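Local coordinates for protein alpha,alpha-trehalose-phosphate synthase (UDP-forming) (Burkholderia xenovorans, PDB 5V0T) that belongs to glycosyltransferase family 20, has the two-domain GT-B fold and holds uridine-5'-diphosphate and 6-O-phosphono-alpha-D-glucopyranose in this model, at residues Tyr237-Tyr242 and Met378-Lys383; Ser16-Pro21 and Gly31-Val36; Leu397-Phe402 and Asp410-Val415. One frame throughout, in Å; residues are numbered along the deposited sequence.

Contact 1 of 3, residues Tyr237-Tyr242 and Met378-Lys383. With UDP (uridine-5'-diphosphate), chain I.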
loop_
_atom_site.group_PDB
_atom_site.type_symbol
_atom_site.label_atom_id
_atom_site.label_comp_id
_atom_site.label_asym_id
_atom_site.label_seq_id
_atom_site.Cartn_x
_atom_site.Cartn_y
_atom_site.Cartn_z
ATOM N N TYR A 237 -1.671 4.541 -13.155
ATOM C CA TYR A 237 -1.735 5.819 -12.439
ATOM C C TYR A 237 -1.053 5.621 -11.091
ATOM O O TYR A 237 -1.675 5.150 -10.137
ATOM C CB TYR A 237 -3.181 6.277 -12.225
ATOM C CG TYR A 237 -4.061 6.307 -13.462
ATOM C CD1 TYR A 237 -4.697 5.151 -13.919
ATOM C CD2 TYR A 237 -4.284 7.490 -14.146
ATOM C CE1 TYR A 237 -5.519 5.173 -15.045
ATOM C CE2 TYR A 237 -5.106 7.528 -15.285
ATOM C CZ TYR A 237 -5.720 6.358 -15.718
ATOM O OH TYR A 237 -6.535 6.373 -16.823
ATOM N N PRO A 238 0.241 5.933 -10.982
ATOM C CA PRO A 238 0.960 5.670 -9.718
ATOM C C PRO A 238 0.518 6.635 -8.626
ATOM O O PRO A 238 0.586 7.848 -8.798
ATOM C CB PRO A 238 2.435 5.874 -10.100
ATOM C CG PRO A 238 2.396 6.783 -11.301
ATOM C CD PRO A 238 1.132 6.438 -12.042
ATOM N N ILE A 239 0.044 6.092 -7.502
ATOM C CA ILE A 239 -0.423 6.952 -6.424
ATOM C C ILE A 239 0.767 7.676 -5.801
ATOM O O ILE A 239 1.862 7.108 -5.649
ATOM C CB ILE A 239 -1.207 6.142 -5.380
ATOM C CG1 ILE A 239 -2.019 7.078 -4.491
ATOM C CG2 ILE A 239 -0.267 5.277 -4.527
ATOM C CD1 ILE A 239 -3.018 6.365 -3.592
ATOM N N GLY A 240 0.567 8.949 -5.474
ATOM C CA GLY A 240 1.626 9.745 -4.887
ATOM C C GLY A 240 1.289 10.271 -3.505
ATOM O O GLY A 240 0.400 9.753 -2.823
ATOM N N VAL A 241 2.005 11.311 -3.085
ATOM C CA VAL A 241 1.845 11.924 -1.781
ATOM C C VAL A 241 1.813 13.441 -1.978
ATOM O O VAL A 241 1.858 13.940 -3.102
ATOM C CB VAL A 241 2.974 11.511 -0.808
ATOM C CG1 VAL A 241 3.066 9.997 -0.697
ATOM C CG2 VAL A 241 4.322 12.073 -1.290
ATOM N N TYR A 242 1.711 14.174 -0.872
ATOM C CA TYR A 242 1.945 15.613 -0.887
ATOM C C TYR A 242 3.325 15.850 -0.286
ATOM O O TYR A 242 3.447 16.002 0.936
ATOM C CB TYR A 242 0.894 16.383 -0.088
ATOM C CG TYR A 242 -0.479 16.437 -0.699
ATOM C CD1 TYR A 242 -0.688 17.030 -1.941
ATOM C CD2 TYR A 242 -1.575 15.912 -0.026
ATOM C CE1 TYR A 242 -1.956 17.093 -2.498
ATOM C CE2 TYR A 242 -2.848 15.963 -0.574
ATOM C CZ TYR A 242 -3.031 16.559 -1.808
ATOM O OH TYR A 242 -4.286 16.602 -2.353
ATOM N N MET A 378 2.833 0.021 -4.324
ATOM C CA MET A 378 3.502 1.308 -4.460
ATOM C C MET A 378 4.527 1.486 -3.352
ATOM O O MET A 378 5.731 1.539 -3.622
ATOM C CB MET A 378 2.484 2.461 -4.448
ATOM C CG MET A 378 3.107 3.869 -4.599
ATOM S SD MET A 378 4.216 4.054 -6.021
ATOM C CE MET A 378 3.136 3.663 -7.396
ATOM N N ASN A 379 4.024 1.553 -2.111
ATOM C CA ASN A 379 4.720 1.802 -0.852
ATOM C C ASN A 379 4.807 3.310 -0.595
ATOM O O ASN A 379 5.727 3.998 -1.062
ATOM C CB ASN A 379 6.112 1.150 -0.776
ATOM C CG ASN A 379 6.630 1.097 0.654
ATOM O OD1 ASN A 379 6.951 2.125 1.233
ATOM N ND2 ASN A 379 6.702 -0.092 1.230
ATOM N N LEU A 380 3.824 3.831 0.146
ATOM C CA LEU A 380 3.825 5.253 0.468
ATOM C C LEU A 380 4.927 5.607 1.464
ATOM O O LEU A 380 5.432 6.735 1.446
ATOM C CB LEU A 380 2.462 5.665 1.026
ATOM C CG LEU A 380 1.269 5.658 0.067
ATOM C CD1 LEU A 380 0.067 6.260 0.778
ATOM C CD2 LEU A 380 1.567 6.422 -1.200
ATOM N N VAL A 381 5.321 4.662 2.321
ATOM C CA VAL A 381 6.355 4.948 3.310
ATOM C C VAL A 381 7.640 5.384 2.620
ATOM O O VAL A 381 8.327 6.297 3.080
ATOM C CB VAL A 381 6.575 3.730 4.228
ATOM C CG1 VAL A 381 8.003 3.744 4.853
ATOM C CG2 VAL A 381 5.485 3.682 5.332
ATOM N N ALA A 382 7.974 4.758 1.494
ATOM C CA ALA A 382 9.167 5.177 0.755
ATOM C C ALA A 382 9.061 6.638 0.324
ATOM O O ALA A 382 10.032 7.399 0.430
ATOM C CB ALA A 382 9.382 4.275 -0.467
ATOM N N LYS A 383 7.891 7.041 -0.196
ATOM C CA LYS A 383 7.718 8.413 -0.655
ATOM C C LYS A 383 7.685 9.383 0.519
ATOM O O LYS A 383 8.218 10.497 0.428
ATOM C CB LYS A 383 6.447 8.535 -1.503
ATOM C CG LYS A 383 6.522 7.688 -2.781
ATOM C CD LYS A 383 5.379 7.980 -3.744
ATOM C CE LYS A 383 5.593 7.261 -5.074
ATOM N NZ LYS A 383 4.523 7.625 -6.048
HETATM N N1 UDP I . 1.286 4.385 8.769
HETATM C C2 UDP I . 0.756 5.073 9.850
HETATM N N3 UDP I . 1.072 4.561 11.076
HETATM C C4 UDP I . 1.854 3.457 11.334
HETATM C C5 UDP I . 2.374 2.798 10.165
HETATM C C6 UDP I . 2.089 3.282 8.947
HETATM O O2 UDP I . 0.046 6.056 9.728
HETATM O O4 UDP I . 2.054 3.120 12.507
HETATM C "C1'" UDP I . 0.984 4.899 7.430
HETATM C "C2'" UDP I . 2.223 5.329 6.648
HETATM O "O2'" UDP I . 2.569 6.660 6.991
HETATM C "C3'" UDP I . 1.719 5.193 5.209
HETATM C "C4'" UDP I . 0.787 3.979 5.294
HETATM O "O4'" UDP I . 0.397 3.862 6.679
HETATM O "O3'" UDP I . 0.979 6.330 4.773
HETATM C "C5'" UDP I . 1.376 2.677 4.822
HETATM O "O5'" UDP I . 1.243 2.642 3.388
HETATM P PA UDP I . 2.229 1.790 2.489
HETATM O O1A UDP I . 3.671 2.014 2.895
HETATM O O2A UDP I . 1.897 2.098 1.077
HETATM O O3A UDP I . 1.905 0.280 2.825
HETATM P PB UDP I . 0.587 -0.547 3.125
HETATM O O1B UDP I . -0.483 0.152 2.281
HETATM O O2B UDP I . 0.908 -1.928 2.515
HETATM O O3B UDP I . 0.281 -0.586 4.576
#
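Val-241 and Lys-383 come within 6.9 Å, CA to CA, where the irregular backbone of 237-242 runs beside the start of helix 380-388. Lys-383 makes the polar link. Its chain is extended beyond CG and delivers NZ to Ile-239 O, with an NZ-O distance of 2.7 Å. The ammonium group is tilted 28° from the carbonyl plane. The same nitrogen forms a salt bridge with Glu-408, so the buried charge has a counter-ion as well as a carbonyl.

Met-378 approaches next to it. Its chain folds at chi2 (52°) and again at chi3, which curls the methyl CE back to 3.6 Å from Pro-238 CB. Met-378 CG lies 3.7 Å from Ile-239 CG2. In GT-B enzymes two Rossmann-like domains face each other across a cleft. Here the loop after strand 230-236, from the first sheet, meets the helix that follows strand 368-371 of the second.

Leu-380 CD2 fits between Val-241 CG1, at 3.9 Å, and Ile-239 CG2. Val-241 CG1 also rests on Lys-383 CB. The backbone at this helix start faces UDP: Leu-380 N gives an almost straight bond to O2A at 2.8 Å, and Val-381 N bonds O1A at 3.2 Å. This is the N-terminal end of the helix, whose dipole would probably favour the negative phosphate. Asn-379 is the N-cap, its OD1 accepting from Ala-382 N.

Contact 2 of 3, residues Ser16-Pro21 and Gly31-Val36. With G6P (6-O-phosphono-alpha-D-glucopyranose), chain J; UDP (uridine-5'-diphosphate), chain I.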
loop_
_atom_site.group_PDB
_atom_site.type_symbol
_atom_site.label_atom_id
_atom_site.label_comp_id
_atom_site.label_asym_id
_atom_site.label_seq_id
_atom_site.Cartn_x
_atom_site.Cartn_y
_atom_site.Cartn_z
ATOM N N SER A 16 -14.446 1.919 -0.986
ATOM C CA SER A 16 -13.342 1.040 -0.600
ATOM C C SER A 16 -13.800 0.213 0.582
ATOM O O SER A 16 -14.805 0.517 1.220
ATOM C CB SER A 16 -12.080 1.831 -0.225
ATOM O OG SER A 16 -12.362 2.668 0.899
ATOM N N ASN A 17 -13.055 -0.844 0.885
ATOM C CA ASN A 17 -13.367 -1.580 2.101
ATOM C C ASN A 17 -12.965 -0.767 3.325
ATOM O O ASN A 17 -13.807 -0.399 4.152
ATOM C CB ASN A 17 -12.657 -2.935 2.116
ATOM C CG ASN A 17 -13.110 -3.791 3.283
ATOM O OD1 ASN A 17 -14.286 -4.138 3.385
ATOM N ND2 ASN A 17 -12.189 -4.103 4.188
ATOM N N ARG A 18 -11.672 -0.481 3.449
ATOM C CA ARG A 18 -11.154 0.292 4.569
ATOM C C ARG A 18 -11.439 1.772 4.349
ATOM O O ARG A 18 -11.157 2.314 3.276
ATOM C CB ARG A 18 -9.646 0.061 4.723
ATOM C CG ARG A 18 -9.023 0.850 5.898
ATOM C CD ARG A 18 -9.573 0.352 7.228
ATOM N NE ARG A 18 -9.007 -0.941 7.614
ATOM C CZ ARG A 18 -9.455 -1.678 8.627
ATOM N NH1 ARG A 18 -10.508 -1.265 9.331
ATOM N NH2 ARG A 18 -8.865 -2.829 8.937
ATOM N N VAL A 19 -12.008 2.419 5.362
ATOM C CA VAL A 19 -12.324 3.840 5.317
ATOM C C VAL A 19 -11.499 4.533 6.396
ATOM O O VAL A 19 -11.295 3.978 7.479
ATOM C CB VAL A 19 -13.838 4.081 5.512
ATOM C CG1 VAL A 19 -14.166 5.552 5.434
ATOM C CG2 VAL A 19 -14.637 3.310 4.445
ATOM N N ALA A 20 -11.026 5.744 6.098
ATOM C CA ALA A 20 -10.165 6.463 7.036
ATOM C C ALA A 20 -10.873 6.652 8.376
ATOM O O ALA A 20 -12.100 6.781 8.419
ATOM C CB ALA A 20 -9.760 7.820 6.467
ATOM N N PRO A 21 -10.127 6.676 9.486
ATOM C CA PRO A 21 -10.774 6.700 10.807
ATOM C C PRO A 21 -11.461 8.035 11.064
ATOM O O PRO A 21 -10.880 9.103 10.852
ATOM C CB PRO A 21 -9.610 6.464 11.777
ATOM C CG PRO A 21 -8.416 6.990 11.050
ATOM C CD PRO A 21 -8.656 6.726 9.591
ATOM N N GLY A 31 -1.860 2.343 3.336
ATOM C CA GLY A 31 -1.688 3.447 2.407
ATOM C C GLY A 31 -2.924 3.796 1.599
ATOM O O GLY A 31 -3.059 4.937 1.132
ATOM N N LEU A 32 -3.835 2.841 1.405
ATOM C CA LEU A 32 -5.087 3.175 0.732
ATOM C C LEU A 32 -5.814 4.294 1.474
ATOM O O LEU A 32 -6.173 5.321 0.883
ATOM C CB LEU A 32 -5.991 1.932 0.591
ATOM C CG LEU A 32 -7.359 2.161 -0.086
ATOM C CD1 LEU A 32 -7.855 0.909 -0.796
ATOM C CD2 LEU A 32 -8.477 2.701 0.882
ATOM N N ALA A 33 -6.038 4.118 2.779
ATOM C CA ALA A 33 -6.808 5.110 3.522
ATOM C C ALA A 33 -6.107 6.461 3.513
ATOM O O ALA A 33 -6.759 7.512 3.411
ATOM C CB ALA A 33 -7.038 4.640 4.964
ATOM N N VAL A 34 -4.776 6.450 3.619
ATOM C CA VAL A 34 -4.009 7.689 3.619
ATOM C C VAL A 34 -4.126 8.384 2.265
ATOM O O VAL A 34 -4.431 9.582 2.182
ATOM C CB VAL A 34 -2.538 7.408 3.981
ATOM C CG1 VAL A 34 -1.671 8.628 3.665
ATOM C CG2 VAL A 34 -2.411 7.051 5.464
ATOM N N GLY A 35 -3.889 7.644 1.189
ATOM C CA GLY A 35 -3.848 8.270 -0.120
ATOM C C GLY A 35 -5.217 8.707 -0.597
ATOM O O GLY A 35 -5.365 9.791 -1.160
ATOM N N VAL A 36 -6.235 7.864 -0.387
ATOM C CA VAL A 36 -7.584 8.220 -0.813
ATOM C C VAL A 36 -8.070 9.463 -0.076
ATOM O O VAL A 36 -8.672 10.364 -0.679
ATOM C CB VAL A 36 -8.543 7.027 -0.626
ATOM C CG1 VAL A 36 -9.984 7.470 -0.825
ATOM C CG2 VAL A 36 -8.208 5.930 -1.605
HETATM C C1 G6P J . -3.116 -2.143 1.876
HETATM C C2 G6P J . -4.335 -2.415 1.011
HETATM C C3 G6P J . -5.536 -1.609 1.513
HETATM C C4 G6P J . -5.763 -1.919 2.995
HETATM C C5 G6P J . -4.478 -1.646 3.778
HETATM C C6 G6P J . -4.694 -1.902 5.270
HETATM O O1 G6P J . -2.815 -0.758 1.748
HETATM O O2 G6P J . -4.031 -2.099 -0.359
HETATM O O3 G6P J . -6.686 -2.014 0.751
HETATM O O4 G6P J . -6.812 -1.076 3.516
HETATM O O5 G6P J . -3.406 -2.444 3.251
HETATM O O6 G6P J . -5.179 -3.240 5.473
HETATM P P G6P J . -6.578 -3.470 6.238
HETATM O O1P G6P J . -6.322 -3.149 7.689
HETATM O O2P G6P J . -6.917 -4.907 5.953
HETATM O O3P G6P J . -7.536 -2.489 5.600
HETATM N N1 UDP I . 1.286 4.385 8.769
HETATM C C2 UDP I . 0.756 5.073 9.850
HETATM N N3 UDP I . 1.072 4.561 11.076
HETATM C C4 UDP I . 1.854 3.457 11.334
HETATM C C5 UDP I . 2.374 2.798 10.165
HETATM C C6 UDP I . 2.089 3.282 8.947
HETATM O O2 UDP I . 0.046 6.056 9.728
HETATM O O4 UDP I . 2.054 3.120 12.507
HETATM C "C1'" UDP I . 0.984 4.899 7.430
HETATM C "C2'" UDP I . 2.223 5.329 6.648
HETATM O "O2'" UDP I . 2.569 6.660 6.991
HETATM C "C3'" UDP I . 1.719 5.193 5.209
HETATM C "C4'" UDP I . 0.787 3.979 5.294
HETATM O "O4'" UDP I . 0.397 3.862 6.679
HETATM O "O3'" UDP I . 0.979 6.330 4.773
HETATM C "C5'" UDP I . 1.376 2.677 4.822
HETATM O "O5'" UDP I . 1.243 2.642 3.388
HETATM P PA UDP I . 2.229 1.790 2.489
HETATM O O1A UDP I . 3.671 2.014 2.895
HETATM O O2A UDP I . 1.897 2.098 1.077
HETATM O O3A UDP I . 1.905 0.280 2.825
HETATM P PB UDP I . 0.587 -0.547 3.125
HETATM O O1B UDP I . -0.483 0.152 2.281
HETATM O O2B UDP I . 0.908 -1.928 2.515
HETATM O O3B UDP I . 0.281 -0.586 4.576
#
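Leu-32 turns one methyl to Ser-16 and Arg-18 and the other to G6P. With CG anti to the backbone N (chi1 179°), the fork sits between the loop 16-21 and the sugar. CD2 lies 3.6 Å from Arg-18 O and 3.9 Å from Ser-16 CB. CD1 lies 3.5 Å from G6P O3, so the same side chain lines the sugar.

Arg-18 sets out toward the helix and then leaves it. Its CG passes Ala-33 CB at 4.4 Å, a loose contact. Bends at chi2 and chi3 then turn the guanidinium edge-on to the G6P phosphate, with the phosphorus in its plane. NE bonds O3P and NH2 bonds O1P, each nitrogen 2.9 Å from its oxygen. This two-point grip fixes the rotation of the group. Beyond it, Ala-20 CA sits against Ala-33 CB, small residues that let loop and helix approach closely.

Ser-16 OG turns back to Arg-18 O at 2.7 Å, reaching it from above the carbonyl plane, and also bonds Trp-47 NE1. Both bonds lie beside the corner the chain turns at Asn-17 and probably help to set the backbone at Arg-18. At the helix start, Gly-31 N bonds UDP O1B at 2.8 Å.

Both segments belong to the first Rossmann-like half of the GT-B fold. Helix 31-43 follows the glycine-rich loop after strand 12-16. Val-36 packs on Trp-47 of strand 45-48, and Leu-32 on His-139 of strand 135-139.

Contact 3 of 3, residues Leu397-Phe402 and Asp410-Val415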
loop_
_atom_site.group_PDB
_atom_site.type_symbol
_atom_site.label_atom_id
_atom_site.label_comp_id
_atom_site.label_asym_id
_atom_site.label_seq_id
_atom_site.Cartn_x
_atom_site.Cartn_y
_atom_site.Cartn_z
ATOM N N LEU A 397 17.405 6.533 0.915
ATOM C CA LEU A 397 16.375 5.507 0.795
ATOM C C LEU A 397 16.969 4.243 0.181
ATOM O O LEU A 397 17.531 4.283 -0.919
ATOM C CB LEU A 397 15.213 6.007 -0.063
ATOM C CG LEU A 397 14.080 5.005 -0.361
ATOM C CD1 LEU A 397 13.342 4.609 0.923
ATOM C CD2 LEU A 397 13.101 5.616 -1.368
ATOM N N VAL A 398 16.849 3.129 0.899
ATOM C CA VAL A 398 17.159 1.796 0.391
ATOM C C VAL A 398 15.819 1.147 0.047
ATOM O O VAL A 398 14.941 1.028 0.913
ATOM C CB VAL A 398 17.952 0.978 1.427
ATOM C CG1 VAL A 398 18.147 -0.524 0.987
ATOM C CG2 VAL A 398 19.322 1.654 1.712
ATOM N N LEU A 399 15.640 0.760 -1.219
ATOM C CA LEU A 399 14.298 0.470 -1.731
ATOM C C LEU A 399 14.266 -0.811 -2.559
ATOM O O LEU A 399 15.050 -0.975 -3.502
ATOM C CB LEU A 399 13.792 1.647 -2.574
ATOM C CG LEU A 399 12.398 1.465 -3.178
ATOM C CD1 LEU A 399 11.346 1.468 -2.069
ATOM C CD2 LEU A 399 12.108 2.553 -4.213
ATOM N N SER A 400 13.334 -1.701 -2.231
ATOM C CA SER A 400 13.141 -2.914 -3.020
ATOM C C SER A 400 12.737 -2.596 -4.458
ATOM O O SER A 400 11.813 -1.812 -4.695
ATOM C CB SER A 400 12.057 -3.777 -2.391
ATOM O OG SER A 400 11.756 -4.849 -3.255
ATOM N N ARG A 401 13.393 -3.255 -5.423
ATOM C CA ARG A 401 12.970 -3.132 -6.817
ATOM C C ARG A 401 11.530 -3.603 -7.033
ATOM O O ARG A 401 10.934 -3.294 -8.070
ATOM C CB ARG A 401 13.893 -3.945 -7.733
ATOM C CG ARG A 401 13.722 -5.463 -7.588
ATOM C CD ARG A 401 14.392 -6.191 -8.735
ATOM N NE ARG A 401 13.802 -5.815 -10.015
ATOM C CZ ARG A 401 14.465 -5.788 -11.168
ATOM N NH1 ARG A 401 15.754 -6.105 -11.207
ATOM N NH2 ARG A 401 13.839 -5.434 -12.279
ATOM N N PHE A 402 10.955 -4.343 -6.087
ATOM C CA PHE A 402 9.595 -4.839 -6.251
ATOM C C PHE A 402 8.549 -3.947 -5.604
ATOM O O PHE A 402 7.360 -4.291 -5.633
ATOM C CB PHE A 402 9.478 -6.257 -5.688
ATOM C CG PHE A 402 10.398 -7.237 -6.361
ATOM C CD1 PHE A 402 10.231 -7.552 -7.701
ATOM C CD2 PHE A 402 11.444 -7.812 -5.656
ATOM C CE1 PHE A 402 11.090 -8.454 -8.343
ATOM C CE2 PHE A 402 12.311 -8.723 -6.286
ATOM C CZ PHE A 402 12.126 -9.041 -7.632
ATOM N N ASP A 410 14.335 7.330 -8.743
ATOM C CA ASP A 410 15.663 7.002 -9.265
ATOM C C ASP A 410 16.774 7.211 -8.238
ATOM O O ASP A 410 17.806 6.532 -8.298
ATOM C CB ASP A 410 15.959 7.831 -10.515
ATOM C CG ASP A 410 15.400 7.204 -11.772
ATOM O OD1 ASP A 410 15.357 5.954 -11.848
ATOM O OD2 ASP A 410 15.007 7.961 -12.684
ATOM N N GLY A 411 16.603 8.142 -7.316
ATOM C CA GLY A 411 17.639 8.418 -6.343
ATOM C C GLY A 411 17.757 7.430 -5.209
ATOM O O GLY A 411 18.605 7.603 -4.333
ATOM N N ALA A 412 16.916 6.404 -5.172
ATOM C CA ALA A 412 17.052 5.396 -4.138
ATOM C C ALA A 412 18.171 4.410 -4.496
ATOM O O ALA A 412 18.573 4.274 -5.656
ATOM C CB ALA A 412 15.732 4.647 -3.945
ATOM N N LEU A 413 18.670 3.718 -3.478
ATOM C CA LEU A 413 19.506 2.540 -3.677
ATOM C C LEU A 413 18.569 1.349 -3.832
ATOM O O LEU A 413 17.964 0.896 -2.854
ATOM C CB LEU A 413 20.477 2.338 -2.515
ATOM C CG LEU A 413 21.533 3.423 -2.268
ATOM C CD1 LEU A 413 22.237 3.194 -0.913
ATOM C CD2 LEU A 413 22.560 3.492 -3.415
ATOM N N ILE A 414 18.450 0.852 -5.062
ATOM C CA ILE A 414 17.515 -0.226 -5.396
ATOM C C ILE A 414 18.163 -1.559 -5.069
ATOM O O ILE A 414 19.320 -1.801 -5.438
ATOM C CB ILE A 414 17.122 -0.164 -6.883
ATOM C CG1 ILE A 414 16.569 1.211 -7.236
ATOM C CG2 ILE A 414 16.054 -1.212 -7.188
ATOM C CD1 ILE A 414 15.355 1.555 -6.449
ATOM N N VAL A 415 17.425 -2.432 -4.378
ATOM C CA VAL A 415 17.950 -3.719 -3.954
ATOM C C VAL A 415 16.945 -4.808 -4.290
ATOM O O VAL A 415 15.749 -4.561 -4.445
ATOM C CB VAL A 415 18.279 -3.753 -2.445
ATOM C CG1 VAL A 415 19.349 -2.710 -2.108
ATOM C CG2 VAL A 415 17.045 -3.504 -1.636
HETATM O O HOH W 1 18.269 8.272 -1.386
#
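Leu-397 and Leu-413 begin a parallel backbone ladder that runs to Arg-401 and Val-415. Leu-413 N bonds Leu-397 O at 2.9 Å, and Leu-399 N bonds Leu-413 O at 2.8 Å. Val-415 N then donates to Leu-399 O, and Arg-401 N to Val-415 O. The axes of the two short strands make an angle of 30°. Three CA-H...O contacts reach carbonyl oxygens that already accept an N-H; the shortest joins Ile-414 CA to Leu-399 O at 3.2 Å. Before the first rung, one water accepts from Leu-397 N and donates to Gly-411 O.

The apolar contacts fall on both faces. On one, Val-398 and Val-415 meet nearly perpendicular, CG1 to CG1 at 4.0 Å. Helix 420-432 covers this face through Ala-430, Met-423 and Ala-426. On the other, Ala-412 CB lies 3.8 Å from Leu-397 CD2 and equally near Leu-399 CB. Leu-399 and Ile-414 run alongside each other, CD2 to CD1 at 4.1 Å. Helix 380-388 lies over this face. At the exposed margin Ile-414 CG2 touches Arg-401 CB at 3.5 Å. The Arg-401 methylene CG sits 3.7 Å over the centre of the Phe-402 ring.

The polar side chain is Ser-400. Its OG accepts from Phe-402 N in an ST turn and also bonds Pro-373 O.

These are the last two strands of the six-stranded parallel sheet, ordered 3-2-1-4-5-6 as in a Rossmann-like domain. A short connection without helix joins them. Backbone bonds set the register of the outermost strand. Hydrophobic side chains pack on both faces, one under helix 420-432 and the other against helix 380-388, while Ile-414 stays at the exposed margin.

How the contacts relate
Contacts 1 and 2 have centres about 13 Å apart and meet through Leu-380, whose CD1 lies 3.4 Å from Gly-31 O. Ile-239 CD1 also packs on Gly-35 CA, at 4.0 Å. Both contacts touch UDP, one at each phosphate: contact 1 at PA, contact 2 at PB. G6P is held directly by contact 2. In contact 1, the side chain of Leu-380 is about 8 Å from the bound G6P. Contact 3 lies behind helix 380-388. Leu-399 CD1 backs Ala-382 CB at 3.8 Å, and the Leu-399 side chain is about 9 Å from UDP. Contacts 2 and 3 do not touch, with nearest atoms about 14 Å apart.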